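Local coordinates for protein AgaA (Rhizobium radiobacter, PDB 6HLX) that binds the opine agropinic acid as the periplasmic substrate-binding protein of an ABC transporter that imports it into the bacterium, at residues F245-E250 against E256-I261; N152-G157 against F161-W166. All coordinates share one frame; numbering follows the deposited sequence. Where two conformers were deposited one is given.

Contact 1 of 2, residues F245-E250 against E256-I261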
loop_
_atom_site.group_PDB
_atom_site.type_symbol
_atom_site.label_atom_id
_atom_site.label_comp_id
_atom_site.label_asym_id
_atom_site.label_seq_id
_atom_site.Cartn_x
_atom_site.Cartn_y
_atom_site.Cartn_z
ATOM N N PHE A 245 13.961 8.959 -0.511
ATOM C CA PHE A 245 15.009 9.757 -1.162
ATOM C C PHE A 245 15.534 9.078 -2.419
ATOM O O PHE A 245 15.861 7.879 -2.378
ATOM C CB PHE A 245 16.208 9.931 -0.194
ATOM C CG PHE A 245 15.879 10.598 1.123
ATOM C CD1 PHE A 245 15.481 9.849 2.220
ATOM C CD2 PHE A 245 15.975 11.975 1.267
ATOM C CE1 PHE A 245 15.194 10.467 3.444
ATOM C CE2 PHE A 245 15.673 12.589 2.485
ATOM C CZ PHE A 245 15.246 11.833 3.554
ATOM N N ASN A 246 15.721 9.846 -3.501
ATOM C CA ASN A 246 16.377 9.286 -4.673
ATOM C C ASN A 246 17.876 9.417 -4.385
ATOM O O ASN A 246 18.424 10.538 -4.378
ATOM C CB ASN A 246 16.010 10.050 -5.938
ATOM C CG ASN A 246 16.582 9.440 -7.177
ATOM O OD1 ASN A 246 17.631 8.792 -7.147
ATOM N ND2 ASN A 246 15.892 9.621 -8.304
ATOM N N THR A 247 18.540 8.273 -4.155
ATOM C CA THR A 247 19.959 8.275 -3.781
ATOM C C THR A 247 20.913 8.644 -4.939
ATOM O O THR A 247 22.129 8.793 -4.694
ATOM C CB THR A 247 20.366 6.977 -3.088
ATOM O OG1 THR A 247 20.366 5.922 -4.038
ATOM C CG2 THR A 247 19.510 6.654 -1.856
ATOM N N LYS A 248 20.383 8.866 -6.162
ATOM C CA LYS A 248 21.196 9.388 -7.287
ATOM C C LYS A 248 21.327 10.915 -7.183
ATOM O O LYS A 248 22.202 11.506 -7.830
ATOM C CB LYS A 248 20.670 8.945 -8.660
ATOM C CG LYS A 248 21.054 7.509 -8.972
ATOM C CD LYS A 248 20.749 7.105 -10.404
ATOM C CE LYS A 248 21.456 5.812 -10.749
ATOM N NZ LYS A 248 21.086 5.320 -12.102
ATOM N N PHE A 249 20.501 11.552 -6.317
ATOM C CA PHE A 249 20.627 12.988 -6.039
ATOM C C PHE A 249 21.755 13.025 -5.016
ATOM O O PHE A 249 21.590 12.537 -3.892
ATOM C CB PHE A 249 19.311 13.590 -5.500
ATOM C CG PHE A 249 19.383 15.079 -5.228
ATOM C CD1 PHE A 249 19.422 15.995 -6.275
ATOM C CD2 PHE A 249 19.395 15.564 -3.927
ATOM C CE1 PHE A 249 19.484 17.372 -6.019
ATOM C CE2 PHE A 249 19.455 16.938 -3.669
ATOM C CZ PHE A 249 19.502 17.833 -4.715
ATOM N N GLU A 250 22.939 13.507 -5.440
ATOM C CA GLU A 250 24.176 13.440 -4.657
ATOM C C GLU A 250 24.011 13.709 -3.126
ATOM O O GLU A 250 24.398 12.816 -2.373
ATOM C CB GLU A 250 25.288 14.303 -5.265
ATOM C CG GLU A 250 26.639 14.020 -4.624
ATOM C CD GLU A 250 27.880 14.300 -5.452
ATOM O OE1 GLU A 250 27.760 14.875 -6.559
ATOM O OE2 GLU A 250 28.984 13.935 -4.986
ATOM N N GLU A 256 24.557 11.009 6.481
ATOM C CA GLU A 256 24.571 12.217 7.319
ATOM C C GLU A 256 23.544 13.264 6.872
ATOM O O GLU A 256 23.007 13.988 7.716
ATOM C CB GLU A 256 25.975 12.828 7.393
ATOM C CG GLU A 256 26.971 11.985 8.177
ATOM C CD GLU A 256 28.417 12.440 8.109
ATOM O OE1 GLU A 256 29.175 12.130 9.055
ATOM O OE2 GLU A 256 28.798 13.100 7.114
ATOM N N VAL A 257 23.263 13.344 5.552
ATOM C CA VAL A 257 22.264 14.293 5.022
ATOM C C VAL A 257 20.853 13.791 5.374
ATOM O O VAL A 257 19.990 14.578 5.798
ATOM C CB VAL A 257 22.428 14.564 3.496
ATOM C CG1 VAL A 257 21.227 15.318 2.905
ATOM C CG2 VAL A 257 23.735 15.312 3.202
ATOM N N ARG A 258 20.616 12.480 5.188
ATOM C CA ARG A 258 19.303 11.906 5.481
ATOM C C ARG A 258 19.014 12.030 6.983
ATOM O O ARG A 258 17.925 12.468 7.351
ATOM C CB ARG A 258 19.216 10.455 4.974
ATOM C CG ARG A 258 19.536 10.363 3.466
ATOM C CD ARG A 258 19.234 8.986 2.906
ATOM N NE ARG A 258 20.131 7.953 3.429
ATOM C CZ ARG A 258 21.005 7.268 2.701
ATOM N NH1 ARG A 258 21.718 6.299 3.254
ATOM N NH2 ARG A 258 21.186 7.561 1.417
ATOM N N GLN A 259 20.031 11.763 7.837
ATOM C CA GLN A 259 19.910 11.933 9.295
ATOM C C GLN A 259 19.700 13.400 9.651
ATOM O O GLN A 259 18.877 13.677 10.523
ATOM C CB GLN A 259 21.137 11.382 10.052
ATOM C CG GLN A 259 21.243 9.855 10.038
ATOM C CD GLN A 259 21.828 9.294 11.326
ATOM O OE1 GLN A 259 22.131 10.011 12.271
ATOM N NE2 GLN A 259 21.961 7.991 11.414
ATOM N N ALA A 260 20.417 14.356 8.978
ATOM C CA ALA A 260 20.213 15.796 9.246
ATOM C C ALA A 260 18.731 16.161 9.081
ATOM O O ALA A 260 18.175 16.839 9.935
ATOM C CB ALA A 260 21.068 16.658 8.320
ATOM N N ILE A 261 18.089 15.665 8.014
ATOM C CA ILE A 261 16.659 15.886 7.756
ATOM C C ILE A 261 15.790 15.289 8.881
ATOM O O ILE A 261 14.868 15.958 9.344
ATOM C CB ILE A 261 16.289 15.391 6.354
ATOM C CG1 ILE A 261 16.945 16.331 5.312
ATOM C CG2 ILE A 261 14.767 15.351 6.181
ATOM C CD1 ILE A 261 16.924 15.824 3.901
#

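Contact 2 of 2, residues N152-G157 against F161-W166. With SO4 (sulfate ion), chain V; EDO (1,2-ethanediol), chain Y.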
loop_
_atom_site.group_PDB
_atom_site.type_symbol
_atom_site.label_atom_id
_atom_site.label_comp_id
_atom_site.label_asym_id
_atom_site.label_seq_id
_atom_site.Cartn_x
_atom_site.Cartn_y
_atom_site.Cartn_z
ATOM N N ASN A 152 -6.511 -0.525 -21.710
ATOM C CA ASN A 152 -7.823 -0.099 -21.224
ATOM C C ASN A 152 -8.898 -1.185 -21.412
ATOM O O ASN A 152 -10.092 -0.861 -21.401
ATOM C CB ASN A 152 -8.244 1.230 -21.891
ATOM C CG ASN A 152 -7.221 2.348 -21.820
ATOM O OD1 ASN A 152 -7.013 3.080 -22.794
ATOM N ND2 ASN A 152 -6.558 2.515 -20.674
ATOM N N ALA A 153 -8.485 -2.477 -21.575
ATOM C CA ALA A 153 -9.433 -3.592 -21.764
ATOM C C ALA A 153 -10.279 -3.784 -20.491
ATOM O O ALA A 153 -9.759 -3.583 -19.395
ATOM C CB ALA A 153 -8.686 -4.874 -22.102
ATOM N N ALA A 154 -11.587 -4.086 -20.646
ATOM C CA ALA A 154 -12.493 -4.263 -19.501
ATOM C C ALA A 154 -12.010 -5.434 -18.617
ATOM O O ALA A 154 -11.761 -6.528 -19.125
ATOM C CB ALA A 154 -13.919 -4.513 -19.969
ATOM N N PRO A 155 -11.841 -5.202 -17.312
ATOM C CA PRO A 155 -11.314 -6.274 -16.441
ATOM C C PRO A 155 -12.181 -7.528 -16.358
ATOM O O PRO A 155 -13.427 -7.462 -16.356
ATOM C CB PRO A 155 -11.275 -5.610 -15.064
ATOM C CG PRO A 155 -11.142 -4.157 -15.348
ATOM C CD PRO A 155 -12.007 -3.941 -16.560
ATOM N N VAL A 156 -11.495 -8.682 -16.300
ATOM C CA VAL A 156 -12.127 -9.991 -16.084
ATOM C C VAL A 156 -11.397 -10.611 -14.891
ATOM O O VAL A 156 -10.179 -10.771 -14.938
ATOM C CB VAL A 156 -12.133 -10.913 -17.322
ATOM C CG1 VAL A 156 -12.623 -12.319 -16.943
ATOM C CG2 VAL A 156 -13.019 -10.331 -18.431
ATOM N N GLY A 157 -12.135 -10.910 -13.824
ATOM C CA GLY A 157 -11.525 -11.474 -12.624
ATOM C C GLY A 157 -12.347 -12.591 -12.019
ATOM O O GLY A 157 -13.266 -13.134 -12.659
ATOM N N PHE A 161 -17.546 -9.233 -7.333
ATOM C CA PHE A 161 -18.236 -8.316 -8.252
ATOM C C PHE A 161 -17.574 -8.327 -9.623
ATOM O O PHE A 161 -16.351 -8.493 -9.718
ATOM C CB PHE A 161 -18.264 -6.884 -7.699
ATOM C CG PHE A 161 -19.033 -6.699 -6.406
ATOM C CD1 PHE A 161 -20.401 -6.415 -6.425
ATOM C CD2 PHE A 161 -18.381 -6.762 -5.175
ATOM C CE1 PHE A 161 -21.112 -6.233 -5.231
ATOM C CE2 PHE A 161 -19.097 -6.595 -3.978
ATOM C CZ PHE A 161 -20.457 -6.333 -4.018
ATOM N N LYS A 162 -18.385 -8.137 -10.675
ATOM C CA LYS A 162 -17.942 -8.101 -12.072
ATOM C C LYS A 162 -17.862 -6.650 -12.481
ATOM O O LYS A 162 -18.717 -5.853 -12.088
ATOM C CB LYS A 162 -18.984 -8.763 -13.004
ATOM C CG LYS A 162 -19.403 -10.182 -12.657
ATOM C CD LYS A 162 -20.329 -10.761 -13.731
ATOM C CE LYS A 162 -21.760 -10.271 -13.648
ATOM N NZ LYS A 162 -22.627 -11.015 -14.600
ATOM N N PHE A 163 -16.886 -6.305 -13.322
ATOM C CA PHE A 163 -16.782 -4.948 -13.847
ATOM C C PHE A 163 -17.999 -4.683 -14.746
ATOM O O PHE A 163 -18.342 -5.517 -15.600
ATOM C CB PHE A 163 -15.496 -4.818 -14.667
ATOM C CG PHE A 163 -15.295 -3.482 -15.341
ATOM C CD1 PHE A 163 -14.689 -2.427 -14.664
ATOM C CD2 PHE A 163 -15.666 -3.292 -16.671
ATOM C CE1 PHE A 163 -14.444 -1.197 -15.316
ATOM C CE2 PHE A 163 -15.455 -2.061 -17.311
ATOM C CZ PHE A 163 -14.845 -1.020 -16.628
ATOM N N ALA A 164 -18.671 -3.537 -14.548
ATOM C CA ALA A 164 -19.839 -3.241 -15.383
ATOM C C ALA A 164 -19.628 -2.027 -16.285
ATOM O O ALA A 164 -20.125 -2.022 -17.415
ATOM C CB ALA A 164 -21.093 -3.105 -14.543
ATOM N N GLY A 165 -18.810 -1.080 -15.852
ATOM C CA GLY A 165 -18.514 0.093 -16.671
ATOM C C GLY A 165 -17.681 1.118 -15.944
ATOM O O GLY A 165 -17.610 1.114 -14.710
ATOM N N TRP A 166 -17.037 1.993 -16.717
ATOM C CA TRP A 166 -16.232 3.063 -16.161
ATOM C C TRP A 166 -16.572 4.337 -16.935
ATOM O O TRP A 166 -16.333 4.408 -18.142
ATOM C CB TRP A 166 -14.747 2.718 -16.313
ATOM C CG TRP A 166 -13.734 3.658 -15.699
ATOM C CD1 TRP A 166 -13.918 4.942 -15.259
ATOM C CD2 TRP A 166 -12.370 3.324 -15.410
ATOM N NE1 TRP A 166 -12.724 5.441 -14.752
ATOM C CE2 TRP A 166 -11.761 4.466 -14.843
ATOM C CE3 TRP A 166 -11.602 2.155 -15.574
ATOM C CZ2 TRP A 166 -10.414 4.469 -14.427
ATOM C CZ3 TRP A 166 -10.260 2.172 -15.208
ATOM C CH2 TRP A 166 -9.675 3.322 -14.653
HETATM S S SO4 V . -23.063 -14.166 -13.222
HETATM O O1 SO4 V . -23.368 -13.013 -12.325
HETATM O O2 SO4 V . -24.305 -14.535 -14.001
HETATM O O3 SO4 V . -22.663 -15.364 -12.454
HETATM O O4 SO4 V . -22.012 -13.776 -14.179
HETATM C C1 EDO Y . -16.828 6.875 -20.839
HETATM O O1 EDO Y . -15.678 7.039 -20.077
HETATM C C2 EDO Y . -17.511 8.218 -20.743
HETATM O O2 EDO Y . -16.726 9.156 -21.440
HETATM O O HOH W 1 -15.133 -8.236 -14.397
#

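Contact 1 of 2, residues F245-E250 against E256-I261
R258 reaches from helix 255-264 across the ring of F245 to T247, and its chain can be followed atom by atom. CB leaves the helix on the side that faces the loop. With CG anti to the carbonyl carbon (chi1 -56°), R258 CG comes to stand over the middle of the F245 ring, 4.2 Å from the ring centroid and 7° off its normal, a CH-pi contact. R258 CD covers the same face farther out, 3.9 Å from F245 CD1. Beyond CD the chain bends at chi3, which turns the guanidinium away from the phenyl; the two planes lie 46° apart, so the groups do not stack. At the tip, R258 NH2 passes the methyl CG2 of T247 at 3.8 Å. The polar end is held from elsewhere: NH2 donates to F252 O and NH1 to L443 O, which pins the charged group while its methylenes do the packing.

One turn on, I261 comes to the ring by its edge, I261 CD1 lying 3.7 Å from F245 CE2. T247 OG1 is hydrogen-bonded to P406 O of another loop. T247 sits in a type I turn from N246 to F249, where N246 OD1 accepts from K248 N at 2.9 Å, an Asx turn. The turn opens the loop between strand 240-245, an inner strand of a mixed sheet, and helix 255-264, which packs back on the strand's last residue.

Contact 2 of 2, residues N152-G157 against F161-W166
P155 rests on the face of F163, its CD 3.5 Å from the centroid of the phenyl and 12° off the normal. That is a close CH-pi contact, and CD stands over the ring centre, a little nearer F163 CG than CZ, while CG of the proline leans out over the CD1 side. CG of F163 is anti to the backbone N (chi1 177°), which places the ring beside the loop, and chi2, near 90°, turns its face to the proline. A154 adds its methyl obliquely, A154 CB lying 3.9 Å from F163 CD2. On the opposite face the backbone N of G165 sits toward the rim, so the phenyl is held between the loop and its own strand.

A water ties the two backbones together next to the ring: it donates to P155 O at 2.7 Å and accepts from F163 N at 2.8 Å. One bridging molecule thus serves a carbonyl and an amide that do not bond to each other directly.

Farther out, F163 also touches I172 of the neighbouring strand, and A154 O is weakly hydrogen-bonded to W143 NE1 of helix 141-146. At one end of the strand K162 NZ binds a sulfate, probably from the crystallisation liquor, with O4 at 2.9 Å. A164 and G165 both face T173 across the strand pair, a classic beta bulge close to the ring. The whole is a CH-pi contact of proline on phenylalanine at the edge of a mixed sheet, where a loop packs beside the outermost strand, 161-167, of a two-lobed binding protein.

How the contacts relate
Contacts 1 and 2 lie on opposite sides of the chain's centre, with centres 42 Å apart and nearest atoms about 27 Å apart, so neither touches the other. Along the chain the two follow one another, with 152-166 coming first. They belong to different sheets: 161-166 forms an outermost strand of a mixed sheet, whereas 245-250 continues from strand 240-245, an inner strand of another. In contact 1 the side chain of F245 lies about 11 Å from bound agropinic acid, too far to touch it. Each has a zinc ion at some distance, about 12 Å from the side chain of I261 and likewise from that of F163.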